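Local coordinates for protein aminoglycoside phosphotransferase (Streptomyces rimosus, PDB 6FUC) that probably phosphorylates the 3''-hydroxyl of streptomycin at the expense of ATP, acting as an aminoglycoside kinase of the kind that gives antibiotic resistance, at residues A[109-114]-A[245-250]; A[217-222]-A[253-258]; A[6-11]-A[31-36]; A[18-23]-A[40-45]. All coordinates share one frame; numbering follows the deposited sequence. Where two conformers were deposited one is given.

The four contacts fall into two groups on opposite sides of the chain's centre, following the two lobes of a kinase-like fold. Interactions 3 and 4, with centres about 4 Å apart, share the five-stranded antiparallel sheet of the N-terminal lobe; both are apolar across their segments, interaction 3 being buried and interaction 4 lying at the surface. Interactions 1 and 2, centres about 12 Å apart, belong to the helical C-terminal lobe and meet where Phe247 packs on Leu222. There polar chemistry joins the packing: interaction 1, largely buried, carries a salt bridge at its exposed margin, whereas partly buried interaction 2 turns on one tyrosine hydroxyl.

Interaction 1: residues A[109-114]-A[245-250]; sequences PIADAV and EEFAAR
Ala111 and Phe247 mark the closest backbone approach of helices 109-114 and 245-250, whose axes come within 9.1 Å and run N to C 43° apart. Between the helices Phe247 sends its ring, with CG anti to the backbone N (chi1 -172°). One face receives the methyl of Ala111 in a CH-pi contact, CB standing 3.7 Å from the ring centroid and displaced toward the rim. The ring also reaches the backbone itself, its CZ lying 3.4 Å from Ala111 CA, while Ile110 CG2 sits at the edge, in the ring plane, beside CE2. Trp107 and Phe226 add edge-to-face partners to the same ring, and Leu222 and Leu225 of helix 219-233 touch it too, placing the contact within the helical C-terminal lobe of the aminoglycoside kinase fold. Toward solvent the chemistry changes. Arg250 lays CG against Ala111 CB at 3.7 Å, bends at chi2, and then presents its guanidinium side-on to Asp112. NE donates to OD1 of Asp112 at 2.8 Å and Arg250 NH2 to OD2 of Asp112 at 2.9 Å, two nearly straight bonds that fix the flat groups almost coplanar, 28° apart. OD2 is met at its syn lone pair. A water donates to Asp112 OD1 and also to Arg250 O, its oxygen 2.8 Å from each, and so ties the carboxylate to the backbone of the facing helix.

Interaction 2: residues A[217-222]-A[253-258]; sequences DPYADL and IALDRD
Tyr219, near the start of helix 219-233, reaches across to Ile253, Ala254 and Asp256 in the linker between helices 243-251 and 257-266. Its CG is anti to the carbonyl carbon (chi1 -78°), and the hydroxyl at the far end of the ring is the pivot. Tyr219 OH donates to Ala254 O at 2.6 Å, a short bond that meets the oxygen at a C=O...donor angle of 128°; the carbonyl oxygen lies at the ring edge, in its plane. The same OH accepts a weak bond from Asp256 N at 3.2 Å, bent to 129°, so one phenol uses both its donor and acceptor capacity to hold the linker. Apolar contacts flank it. Ile253 and the tyrosine meet tip to tip, Ile253 CD1 lying 3.8 Å from Tyr219 CE2, and that methyl also touches Pro218 CG. Ile253 CG2 approaches Leu222 CD1, a methyl that itself stands over a face of the tyrosine ring. An acid stands before each helix: Asp217 OD1 accepts from Tyr219 N at 2.8 Å in a capping bond, and Asp256 is the N-cap of helix 257-266. Arg259 joins the two, forming salt bridges with Asp217 OD2 and Asp256 OD2. Two residues past the tyrosine, Asp221 accepts from the backbone N of His187 and Gly188, an arrangement that recalls the aspartate at the start of helix F in protein kinases, which braces the catalytic loop.

Interaction 3: residues A[6-11]-A[31-36]; sequences AFLTLL and AVFRSA
Phe33 rises from strand 31-34 into the face of helix 6-11 and meets Phe7, Leu8 and Leu11, one turn of the helix. With CG anti to its carbonyl carbon (chi1 -61°), the ring starts out beneath Leu11. Phe33 CB lies 3.9 Å from Leu11 CD1, and the same methyl comes closer to Phe33 CG, at 3.6 Å. It sits over the ring face, offset toward the rim on the CG side, in a CH-pi contact 25° off the ring normal. Further out the two flanks of the ring find different neighbours. CD2 and CE2 run beside Leu8, with Phe33 CE2 3.8 Å from Leu8 CD2. On the other flank Phe33 CE1 approaches Phe7 CB at 4.0 Å, and the tip, Phe33 CZ, ends 3.9 Å from that same Phe7 CB. Two residues earlier in the strand, Ala31 CB touches Phe7 CD2 and CE2, both about 4.1 Å away, and so extends the apolar surface along the helix. Phe7 and Leu11 also lean on Cys44, and Leu11 on Ala42, so helix 4-12 covers the neighbouring strand of the N-terminal lobe's antiparallel sheet as well. Backbone bonds run within the helix, as from Leu11 N to Phe7 O, and from the strand to its sheet neighbours, as between Phe33 and Ala42. No hydrogen bond crosses between helix and strand: shape and exclusion of water hold the pair.

Interaction 4: residues A[18-23]-A[40-45]; sequences AGWEPV and RYAKCV
Ala42, whose methyl meets Trp20, is fixed by its backbone: Ala42 O accepts a hydrogen bond from Phe33 N, beside a contact that has no hydrogen bond of its own between segments 18-23 and 40-45. Strand 31-34, which supplies that bond, lies between strands 21-22 and 40-45 in the sheet, so the two segments touch past an intervening strand by way of side chains. Trp20 does most of the bridging. Its CG is anti to the carbonyl carbon (chi1 -70°), and the six-membered part of the indole goes foremost. Trp20 CZ3 rests 3.7 Å from Ala42 CB, and Trp20 CH2 lies 3.8 Å from Arg40 CB, while the backbone C of Tyr41 faces the indole edge, near its plane. Arg40 then extends away from the indole. Leu8 and Leu11 of helix 4-12, Phe33 and Leu86 of strand 82-88 also touch the indole. On the other face of the strand Val23 CG2 approaches Tyr41 CE2 at a looser 4.3 Å. On that face too, Lys43 forms a salt bridge with Glu56 of helix 50-63 in the conformer described, a pairing consistent with the lysine-glutamate pair of protein kinases. With no hydrogen bond between the segments, the contact rests mainly on van der Waals fit, the indole against the methyl of Ala42, the CB of Arg40 and the strand backbone.

Interaction 1: residues A[109-114]-A[245-250]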
loop_
_atom_site.group_PDB
_atom_site.type_symbol
_atom_site.label_atom_id
_atom_site.label_comp_id
_atom_site.label_asym_id
_atom_site.label_seq_id
_atom_site.Cartn_x
_atom_site.Cartn_y
_atom_site.Cartn_z
ATOM N N PRO A 109 13.694 -12.721 0.732
ATOM C CA PRO A 109 12.628 -12.966 -0.239
ATOM C C PRO A 109 11.796 -11.696 -0.560
ATOM O O PRO A 109 11.431 -11.491 -1.734
ATOM C CB PRO A 109 11.785 -14.043 0.417
ATOM C CG PRO A 109 12.796 -14.849 1.142
ATOM C CD PRO A 109 13.819 -13.856 1.646
ATOM N N ILE A 110 11.548 -10.865 0.436
ATOM C CA ILE A 110 10.834 -9.631 0.212
ATOM C C ILE A 110 11.672 -8.709 -0.661
ATOM O O ILE A 110 11.169 -8.098 -1.635
ATOM C CB ILE A 110 10.405 -8.978 1.553
ATOM C CG1 ILE A 110 9.328 -9.769 2.248
ATOM C CG2 ILE A 110 9.950 -7.549 1.279
ATOM C CD1 ILE A 110 9.114 -9.403 3.678
ATOM N N ALA A 111 12.975 -8.564 -0.364
ATOM C CA ALA A 111 13.822 -7.734 -1.161
ATOM C C ALA A 111 13.758 -8.186 -2.603
ATOM O O ALA A 111 13.680 -7.349 -3.551
ATOM C CB ALA A 111 15.251 -7.753 -0.637
ATOM N N ASP A 112 13.813 -9.472 -2.819
ATOM C CA ASP A 112 13.825 -9.976 -4.185
ATOM C C ASP A 112 12.471 -9.727 -4.906
ATOM O O ASP A 112 12.457 -9.373 -6.089
ATOM C CB ASP A 112 14.111 -11.508 -4.234
ATOM C CG ASP A 112 15.469 -11.906 -3.739
ATOM O OD1 ASP A 112 16.384 -11.065 -3.650
ATOM O OD2 ASP A 112 15.649 -13.126 -3.467
ATOM N N ALA A 113 11.386 -9.932 -4.205
ATOM C CA ALA A 113 10.060 -9.755 -4.815
ATOM C C ALA A 113 9.787 -8.250 -5.135
ATOM O O ALA A 113 9.193 -7.933 -6.157
ATOM C CB ALA A 113 8.966 -10.288 -3.910
ATOM N N VAL A 114 10.208 -7.400 -4.228
ATOM C CA VAL A 114 10.074 -5.932 -4.426
ATOM C C VAL A 114 10.975 -5.504 -5.576
ATOM O O VAL A 114 10.569 -4.704 -6.422
ATOM C CB VAL A 114 10.301 -5.212 -3.127
ATOM C CG1 VAL A 114 10.315 -3.693 -3.363
ATOM C CG2 VAL A 114 9.257 -5.577 -2.136
ATOM N N GLU A 245 20.293 -1.932 6.018
ATOM C CA GLU A 245 21.505 -2.073 5.201
ATOM C C GLU A 245 21.530 -3.398 4.489
ATOM O O GLU A 245 21.874 -3.485 3.326
ATOM C CB GLU A 245 22.815 -1.927 6.040
ATOM N N GLU A 246 21.138 -4.450 5.162
ATOM C CA GLU A 246 21.179 -5.763 4.488
ATOM C C GLU A 246 20.061 -5.872 3.418
ATOM O O GLU A 246 20.335 -6.429 2.332
ATOM C CB GLU A 246 21.008 -6.870 5.477
ATOM C CG GLU A 246 22.133 -6.928 6.493
ATOM C CD GLU A 246 22.360 -8.258 7.112
ATOM O OE1 GLU A 246 21.637 -9.239 6.798
ATOM O OE2 GLU A 246 23.315 -8.309 7.917
ATOM N N PHE A 247 18.876 -5.310 3.684
ATOM C CA PHE A 247 17.815 -5.278 2.643
ATOM C C PHE A 247 18.376 -4.534 1.422
ATOM O O PHE A 247 18.242 -4.973 0.301
ATOM C CB PHE A 247 16.606 -4.593 3.192
ATOM C CG PHE A 247 15.424 -4.671 2.284
ATOM C CD1 PHE A 247 15.343 -3.873 1.179
ATOM C CD2 PHE A 247 14.420 -5.610 2.503
ATOM C CE1 PHE A 247 14.161 -3.970 0.361
ATOM C CE2 PHE A 247 13.333 -5.708 1.704
ATOM C CZ PHE A 247 13.212 -4.904 0.616
ATOM N N ALA A 248 18.975 -3.368 1.661
ATOM C CA ALA A 248 19.443 -2.542 0.570
ATOM C C ALA A 248 20.502 -3.227 -0.284
ATOM O O ALA A 248 20.545 -3.104 -1.513
ATOM C CB ALA A 248 19.940 -1.190 1.066
ATOM N N ALA A 249 21.376 -3.939 0.390
ATOM C CA ALA A 249 22.413 -4.699 -0.294
ATOM C C ALA A 249 21.770 -5.804 -1.153
ATOM O O ALA A 249 22.214 -6.078 -2.258
ATOM C CB ALA A 249 23.426 -5.287 0.682
ATOM N N ARG A 250 20.768 -6.482 -0.620
ATOM C CA ARG A 250 20.126 -7.539 -1.381
ATOM C C ARG A 250 19.273 -6.988 -2.580
ATOM O O ARG A 250 19.306 -7.546 -3.665
ATOM C CB ARG A 250 19.184 -8.350 -0.440
ATOM C CG ARG A 250 18.476 -9.519 -1.104
ATOM C CD ARG A 250 19.399 -10.648 -1.417
ATOM N NE ARG A 250 18.688 -11.709 -2.104
ATOM C CZ ARG A 250 19.157 -12.922 -2.234
ATOM N NH1 ARG A 250 20.365 -13.218 -1.804
ATOM N NH2 ARG A 250 18.440 -13.799 -2.900
HETATM O O HOH W 1 16.999 -8.633 -4.787
#

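Interaction 2: residues A[217-222]-A[253-258]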
loop_
_atom_site.group_PDB
_atom_site.type_symbol
_atom_site.label_atom_id
_atom_site.label_comp_id
_atom_site.label_asym_id
_atom_site.label_seq_id
_atom_site.Cartn_x
_atom_site.Cartn_y
_atom_site.Cartn_z
ATOM N N ASP A 217 9.415 7.315 -6.961
ATOM C CA ASP A 217 10.719 7.014 -6.418
ATOM C C ASP A 217 10.633 5.689 -5.619
ATOM O O ASP A 217 9.667 5.514 -4.868
ATOM C CB ASP A 217 11.116 8.190 -5.507
ATOM C CG ASP A 217 12.491 8.122 -4.934
ATOM O OD1 ASP A 217 12.900 7.105 -4.342
ATOM O OD2 ASP A 217 13.200 9.110 -5.060
ATOM N N PRO A 218 11.626 4.795 -5.743
ATOM C CA PRO A 218 11.527 3.551 -4.941
ATOM C C PRO A 218 11.365 3.762 -3.447
ATOM O O PRO A 218 10.832 2.893 -2.769
ATOM C CB PRO A 218 12.822 2.843 -5.268
ATOM C CG PRO A 218 13.757 3.885 -5.798
ATOM C CD PRO A 218 12.846 4.857 -6.544
ATOM N N TYR A 219 11.900 4.868 -2.913
ATOM C CA TYR A 219 11.689 5.135 -1.465
ATOM C C TYR A 219 10.260 5.389 -1.052
ATOM O O TYR A 219 9.956 5.291 0.122
ATOM C CB TYR A 219 12.646 6.264 -0.994
ATOM C CG TYR A 219 14.025 5.761 -0.780
ATOM C CD1 TYR A 219 14.312 4.990 0.321
ATOM C CD2 TYR A 219 15.027 5.935 -1.689
ATOM C CE1 TYR A 219 15.554 4.455 0.529
ATOM C CE2 TYR A 219 16.330 5.412 -1.486
ATOM C CZ TYR A 219 16.555 4.618 -0.404
ATOM O OH TYR A 219 17.791 4.062 -0.179
ATOM N N ALA A 220 9.361 5.690 -2.009
ATOM C CA ALA A 220 7.955 5.759 -1.666
ATOM C C ALA A 220 7.498 4.428 -1.086
ATOM O O ALA A 220 6.583 4.395 -0.235
ATOM C CB ALA A 220 7.111 6.159 -2.869
ATOM N N ASP A 221 8.037 3.341 -1.593
ATOM C CA ASP A 221 7.813 1.995 -1.087
ATOM C C ASP A 221 8.750 1.648 0.042
ATOM O O ASP A 221 8.292 1.175 1.110
ATOM C CB ASP A 221 7.983 0.963 -2.232
ATOM C CG ASP A 221 6.791 0.697 -3.109
ATOM O OD1 ASP A 221 5.734 1.311 -2.919
ATOM O OD2 ASP A 221 6.970 -0.135 -4.034
ATOM N N LEU A 222 10.051 1.831 -0.112
ATOM C CA LEU A 222 10.984 1.338 0.884
ATOM C C LEU A 222 10.805 2.030 2.241
ATOM O O LEU A 222 10.980 1.406 3.276
ATOM C CB LEU A 222 12.400 1.444 0.433
ATOM C CG LEU A 222 12.769 0.701 -0.867
ATOM C CD1 LEU A 222 14.228 0.937 -1.216
ATOM C CD2 LEU A 222 12.345 -0.776 -0.740
ATOM N N ILE A 253 20.410 -1.040 -3.787
ATOM C CA ILE A 253 20.280 0.405 -3.744
ATOM C C ILE A 253 21.168 0.897 -2.597
ATOM O O ILE A 253 21.378 0.197 -1.612
ATOM C CB ILE A 253 18.805 0.810 -3.590
ATOM C CG1 ILE A 253 18.522 2.272 -3.897
ATOM C CG2 ILE A 253 18.303 0.493 -2.155
ATOM C CD1 ILE A 253 17.044 2.610 -3.960
ATOM N N ALA A 254 21.644 2.126 -2.734
ATOM C CA ALA A 254 22.344 2.845 -1.684
ATOM C C ALA A 254 21.270 3.434 -0.802
ATOM O O ALA A 254 20.174 3.958 -1.289
ATOM C CB ALA A 254 23.182 3.962 -2.254
ATOM N N LEU A 255 21.492 3.309 0.496
ATOM C CA LEU A 255 20.552 3.982 1.442
ATOM C C LEU A 255 20.725 5.491 1.334
ATOM O O LEU A 255 21.828 5.992 1.272
ATOM C CB LEU A 255 20.785 3.561 2.893
ATOM C CG LEU A 255 20.459 2.097 3.121
ATOM C CD1 LEU A 255 21.185 1.632 4.373
ATOM C CD2 LEU A 255 18.952 1.890 3.196
ATOM N N ASP A 256 19.625 6.220 1.382
ATOM C CA ASP A 256 19.538 7.676 1.376
ATOM C C ASP A 256 18.543 8.089 2.463
ATOM O O ASP A 256 17.323 8.094 2.250
ATOM C CB ASP A 256 19.148 8.193 -0.022
ATOM C CG ASP A 256 19.098 9.692 -0.109
ATOM O OD1 ASP A 256 18.971 10.407 0.896
ATOM O OD2 ASP A 256 19.074 10.159 -1.255
ATOM N N ARG A 257 19.011 8.346 3.668
ATOM C CA ARG A 257 18.089 8.516 4.774
ATOM C C ARG A 257 17.211 9.755 4.652
ATOM O O ARG A 257 16.093 9.667 5.086
ATOM C CB ARG A 257 18.859 8.455 6.101
ATOM C CG ARG A 257 19.510 7.083 6.347
ATOM C CD ARG A 257 18.708 5.843 6.132
ATOM N NE ARG A 257 19.245 4.684 6.774
ATOM C CZ ARG A 257 18.558 3.578 7.067
ATOM N NH1 ARG A 257 17.245 3.413 6.720
ATOM N NH2 ARG A 257 19.209 2.591 7.694
ATOM N N ASP A 258 17.685 10.880 4.128
ATOM C CA ASP A 258 16.833 12.037 3.999
ATOM C C ASP A 258 15.713 11.780 3.019
ATOM O O ASP A 258 14.604 12.205 3.208
ATOM C CB ASP A 258 17.644 13.287 3.555
ATOM C CG ASP A 258 18.627 13.747 4.569
ATOM O OD1 ASP A 258 18.594 13.345 5.753
ATOM O OD2 ASP A 258 19.488 14.550 4.148
#

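Interaction 3: residues A[6-11]-A[31-36]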
loop_
_atom_site.group_PDB
_atom_site.type_symbol
_atom_site.label_atom_id
_atom_site.label_comp_id
_atom_site.label_asym_id
_atom_site.label_seq_id
_atom_site.Cartn_x
_atom_site.Cartn_y
_atom_site.Cartn_z
ATOM N N ALA A 6 -26.216 -1.197 1.412
ATOM C CA ALA A 6 -26.022 -0.995 -0.011
ATOM C C ALA A 6 -24.863 -1.872 -0.522
ATOM O O ALA A 6 -24.964 -2.454 -1.618
ATOM C CB ALA A 6 -25.744 0.465 -0.320
ATOM N N PHE A 7 -23.782 -1.990 0.252
ATOM C CA PHE A 7 -22.631 -2.745 -0.204
ATOM C C PHE A 7 -22.945 -4.233 -0.255
ATOM O O PHE A 7 -22.637 -4.910 -1.238
ATOM C CB PHE A 7 -21.472 -2.451 0.699
ATOM C CG PHE A 7 -20.928 -1.032 0.618
ATOM C CD1 PHE A 7 -21.230 -0.171 -0.426
ATOM C CD2 PHE A 7 -20.113 -0.588 1.631
ATOM C CE1 PHE A 7 -20.669 1.084 -0.462
ATOM C CE2 PHE A 7 -19.511 0.656 1.596
ATOM C CZ PHE A 7 -19.850 1.497 0.544
ATOM N N LEU A 8 -23.634 -4.718 0.761
ATOM C CA LEU A 8 -23.966 -6.119 0.774
ATOM C C LEU A 8 -24.967 -6.436 -0.387
ATOM O O LEU A 8 -24.923 -7.516 -0.972
ATOM C CB LEU A 8 -24.533 -6.567 2.135
ATOM C CG LEU A 8 -23.421 -6.710 3.218
ATOM C CD1 LEU A 8 -24.026 -6.750 4.625
ATOM C CD2 LEU A 8 -22.574 -7.946 2.969
ATOM N N THR A 9 -25.795 -5.484 -0.785
ATOM C CA THR A 9 -26.674 -5.685 -1.937
ATOM C C THR A 9 -25.867 -5.958 -3.209
ATOM O O THR A 9 -26.172 -6.856 -3.963
ATOM C CB THR A 9 -27.634 -4.525 -2.092
ATOM O OG1 THR A 9 -28.435 -4.433 -0.891
ATOM C CG2 THR A 9 -28.538 -4.712 -3.181
ATOM N N LEU A 10 -24.840 -5.161 -3.413
ATOM C CA LEU A 10 -23.965 -5.379 -4.543
ATOM C C LEU A 10 -23.346 -6.758 -4.473
ATOM O O LEU A 10 -23.240 -7.448 -5.490
ATOM C CB LEU A 10 -22.810 -4.338 -4.648
ATOM C CG LEU A 10 -23.227 -2.908 -4.951
ATOM C CD1 LEU A 10 -22.077 -1.966 -4.808
ATOM C CD2 LEU A 10 -23.753 -2.862 -6.379
ATOM N N LEU A 11 -22.827 -7.139 -3.279
ATOM C CA LEU A 11 -22.099 -8.372 -3.162
ATOM C C LEU A 11 -22.992 -9.614 -3.284
ATOM O O LEU A 11 -22.573 -10.650 -3.779
ATOM C CB LEU A 11 -21.319 -8.416 -1.881
ATOM C CG LEU A 11 -20.285 -7.298 -1.687
ATOM C CD1 LEU A 11 -19.542 -7.487 -0.391
ATOM C CD2 LEU A 11 -19.359 -7.133 -2.894
ATOM N N ALA A 31 -15.274 -0.009 2.678
ATOM C CA ALA A 31 -15.335 -1.207 3.497
ATOM C C ALA A 31 -14.771 -2.400 2.750
ATOM O O ALA A 31 -14.960 -2.495 1.536
ATOM C CB ALA A 31 -16.776 -1.460 3.840
ATOM N N VAL A 32 -14.136 -3.297 3.482
ATOM C CA VAL A 32 -13.561 -4.532 2.916
ATOM C C VAL A 32 -14.326 -5.707 3.546
ATOM O O VAL A 32 -14.609 -5.769 4.767
ATOM C CB VAL A 32 -12.056 -4.631 3.161
ATOM C CG1 VAL A 32 -11.483 -5.974 2.700
ATOM C CG2 VAL A 32 -11.378 -3.482 2.431
ATOM N N PHE A 33 -14.689 -6.639 2.698
ATOM C CA PHE A 33 -15.447 -7.822 3.040
ATOM C C PHE A 33 -14.674 -9.050 2.609
ATOM O O PHE A 33 -13.878 -8.980 1.674
ATOM C CB PHE A 33 -16.813 -7.839 2.332
ATOM C CG PHE A 33 -17.713 -6.696 2.667
ATOM C CD1 PHE A 33 -17.521 -5.444 2.078
ATOM C CD2 PHE A 33 -18.733 -6.847 3.567
ATOM C CE1 PHE A 33 -18.369 -4.388 2.375
ATOM C CE2 PHE A 33 -19.528 -5.784 3.853
ATOM C CZ PHE A 33 -19.372 -4.573 3.273
ATOM N N ARG A 34 -14.965 -10.190 3.224
ATOM C CA ARG A 34 -14.368 -11.482 2.859
ATOM C C ARG A 34 -15.482 -12.491 2.782
ATOM O O ARG A 34 -16.413 -12.445 3.591
ATOM C CB ARG A 34 -13.268 -11.901 3.859
ATOM C CG ARG A 34 -12.439 -13.088 3.404
ATOM C CD ARG A 34 -11.217 -13.294 4.291
ATOM N NE ARG A 34 -11.730 -13.727 5.578
ATOM N N SER A 35 -15.394 -13.418 1.857
ATOM C CA SER A 35 -16.346 -14.482 1.745
ATOM C C SER A 35 -16.140 -15.447 2.923
ATOM O O SER A 35 -15.070 -15.518 3.515
ATOM C CB SER A 35 -16.186 -15.205 0.407
ATOM O OG SER A 35 -14.933 -15.863 0.291
ATOM N N ALA A 36 -17.179 -16.220 3.240
ATOM C CA ALA A 36 -17.112 -17.131 4.368
ATOM C C ALA A 36 -16.003 -18.180 4.202
ATOM O O ALA A 36 -15.384 -18.598 5.186
ATOM C CB ALA A 36 -18.441 -17.797 4.571
#

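Interaction 4: residues A[18-23]-A[40-45]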
loop_
_atom_site.group_PDB
_atom_site.type_symbol
_atom_site.label_atom_id
_atom_site.label_comp_id
_atom_site.label_asym_id
_atom_site.label_seq_id
_atom_site.Cartn_x
_atom_site.Cartn_y
_atom_site.Cartn_z
ATOM N N ALA A 18 -22.496 -16.458 -0.317
ATOM C CA ALA A 18 -21.062 -16.460 -0.070
ATOM C C ALA A 18 -20.700 -16.087 1.336
ATOM O O ALA A 18 -19.512 -16.262 1.702
ATOM C CB ALA A 18 -20.428 -15.521 -1.067
ATOM N N GLY A 19 -21.676 -15.664 2.137
ATOM C CA GLY A 19 -21.437 -15.282 3.521
ATOM C C GLY A 19 -20.482 -14.169 3.686
ATOM O O GLY A 19 -19.663 -14.199 4.575
ATOM N N TRP A 20 -20.586 -13.176 2.792
ATOM C CA TRP A 20 -19.785 -11.925 2.860
ATOM C C TRP A 20 -19.890 -11.301 4.236
ATOM O O TRP A 20 -20.992 -11.132 4.762
ATOM C CB TRP A 20 -20.289 -10.944 1.811
ATOM C CG TRP A 20 -19.985 -11.331 0.428
ATOM C CD1 TRP A 20 -20.884 -11.702 -0.514
ATOM C CD2 TRP A 20 -18.706 -11.298 -0.231
ATOM N NE1 TRP A 20 -20.253 -11.966 -1.688
ATOM C CE2 TRP A 20 -18.915 -11.703 -1.548
ATOM C CE3 TRP A 20 -17.400 -10.981 0.180
ATOM C CZ2 TRP A 20 -17.865 -11.805 -2.457
ATOM C CZ3 TRP A 20 -16.386 -11.062 -0.724
ATOM C CH2 TRP A 20 -16.600 -11.444 -2.031
ATOM N N GLU A 21 -18.748 -10.965 4.841
ATOM C CA GLU A 21 -18.725 -10.286 6.117
ATOM C C GLU A 21 -17.697 -9.226 6.084
ATOM O O GLU A 21 -16.674 -9.428 5.487
ATOM C CB GLU A 21 -18.331 -11.259 7.231
ATOM N N PRO A 22 -17.975 -8.095 6.714
ATOM C CA PRO A 22 -16.905 -7.087 6.759
ATOM C C PRO A 22 -15.728 -7.558 7.601
ATOM O O PRO A 22 -15.936 -8.251 8.615
ATOM C CB PRO A 22 -17.597 -5.864 7.356
ATOM C CG PRO A 22 -18.831 -6.351 7.979
ATOM C CD PRO A 22 -19.223 -7.626 7.338
ATOM N N VAL A 23 -14.523 -7.171 7.195
ATOM C CA VAL A 23 -13.307 -7.442 7.943
ATOM C C VAL A 23 -12.587 -6.164 8.397
ATOM O O VAL A 23 -11.804 -6.231 9.338
ATOM C CB VAL A 23 -12.350 -8.423 7.197
ATOM C CG1 VAL A 23 -12.943 -9.831 7.187
ATOM C CG2 VAL A 23 -12.134 -8.010 5.767
ATOM N N ARG A 40 -12.369 -15.162 -1.365
ATOM C CA ARG A 40 -12.617 -13.939 -2.114
ATOM C C ARG A 40 -12.717 -12.767 -1.165
ATOM O O ARG A 40 -13.194 -12.912 -0.014
ATOM C CB ARG A 40 -13.927 -14.043 -2.932
ATOM C CG ARG A 40 -13.905 -15.173 -3.946
ATOM C CD ARG A 40 -15.136 -15.282 -4.857
ATOM N NE ARG A 40 -14.945 -16.521 -5.739
ATOM C CZ ARG A 40 -15.235 -16.637 -7.056
ATOM N NH1 ARG A 40 -15.818 -15.659 -7.712
ATOM N NH2 ARG A 40 -14.893 -17.733 -7.725
ATOM N N TYR A 41 -12.225 -11.618 -1.615
ATOM C CA TYR A 41 -12.356 -10.364 -0.928
ATOM C C TYR A 41 -13.171 -9.411 -1.770
ATOM O O TYR A 41 -13.240 -9.543 -2.997
ATOM C CB TYR A 41 -10.999 -9.748 -0.641
ATOM C CG TYR A 41 -10.261 -10.253 0.556
ATOM C CD1 TYR A 41 -9.586 -11.425 0.487
ATOM C CD2 TYR A 41 -10.286 -9.542 1.753
ATOM C CE1 TYR A 41 -8.871 -11.911 1.574
ATOM C CE2 TYR A 41 -9.603 -10.033 2.899
ATOM C CZ TYR A 41 -8.880 -11.222 2.756
ATOM O OH TYR A 41 -8.130 -11.662 3.824
ATOM N N ALA A 42 -13.774 -8.418 -1.115
ATOM C CA ALA A 42 -14.494 -7.358 -1.829
ATOM C C ALA A 42 -14.197 -6.008 -1.178
ATOM O O ALA A 42 -14.257 -5.898 0.061
ATOM C CB ALA A 42 -15.955 -7.574 -1.917
ATOM N N LYS A 43 -13.947 -5.006 -1.956
ATOM C CA LYS A 43 -13.810 -3.663 -1.450
ATOM C C LYS A 43 -14.896 -2.851 -2.049
ATOM O O LYS A 43 -15.095 -2.879 -3.278
ATOM C CB LYS A 43 -12.445 -3.104 -1.839
ATOM C CG LYS A 43 -12.129 -1.755 -1.344
ATOM C CD LYS A 43 -10.642 -1.439 -1.515
ATOM C CE LYS A 43 -10.473 0.063 -1.234
ATOM N NZ LYS A 43 -9.037 0.405 -1.475
ATOM N N CYS A 44 -15.664 -2.157 -1.204
ATOM C CA CYS A 44 -16.757 -1.347 -1.689
ATOM C C CYS A 44 -16.607 0.076 -1.262
ATOM O O CYS A 44 -16.099 0.343 -0.147
ATOM C CB CYS A 44 -18.098 -1.848 -1.164
ATOM S SG CYS A 44 -18.506 -3.555 -1.616
ATOM N N VAL A 45 -17.095 0.990 -2.088
ATOM C CA VAL A 45 -16.954 2.413 -1.853
ATOM C C VAL A 45 -18.231 3.124 -2.232
ATOM O O VAL A 45 -19.024 2.647 -3.092
ATOM C CB VAL A 45 -15.747 3.031 -2.647
ATOM C CG1 VAL A 45 -14.446 2.328 -2.280
ATOM C CG2 VAL A 45 -16.008 3.064 -4.161
#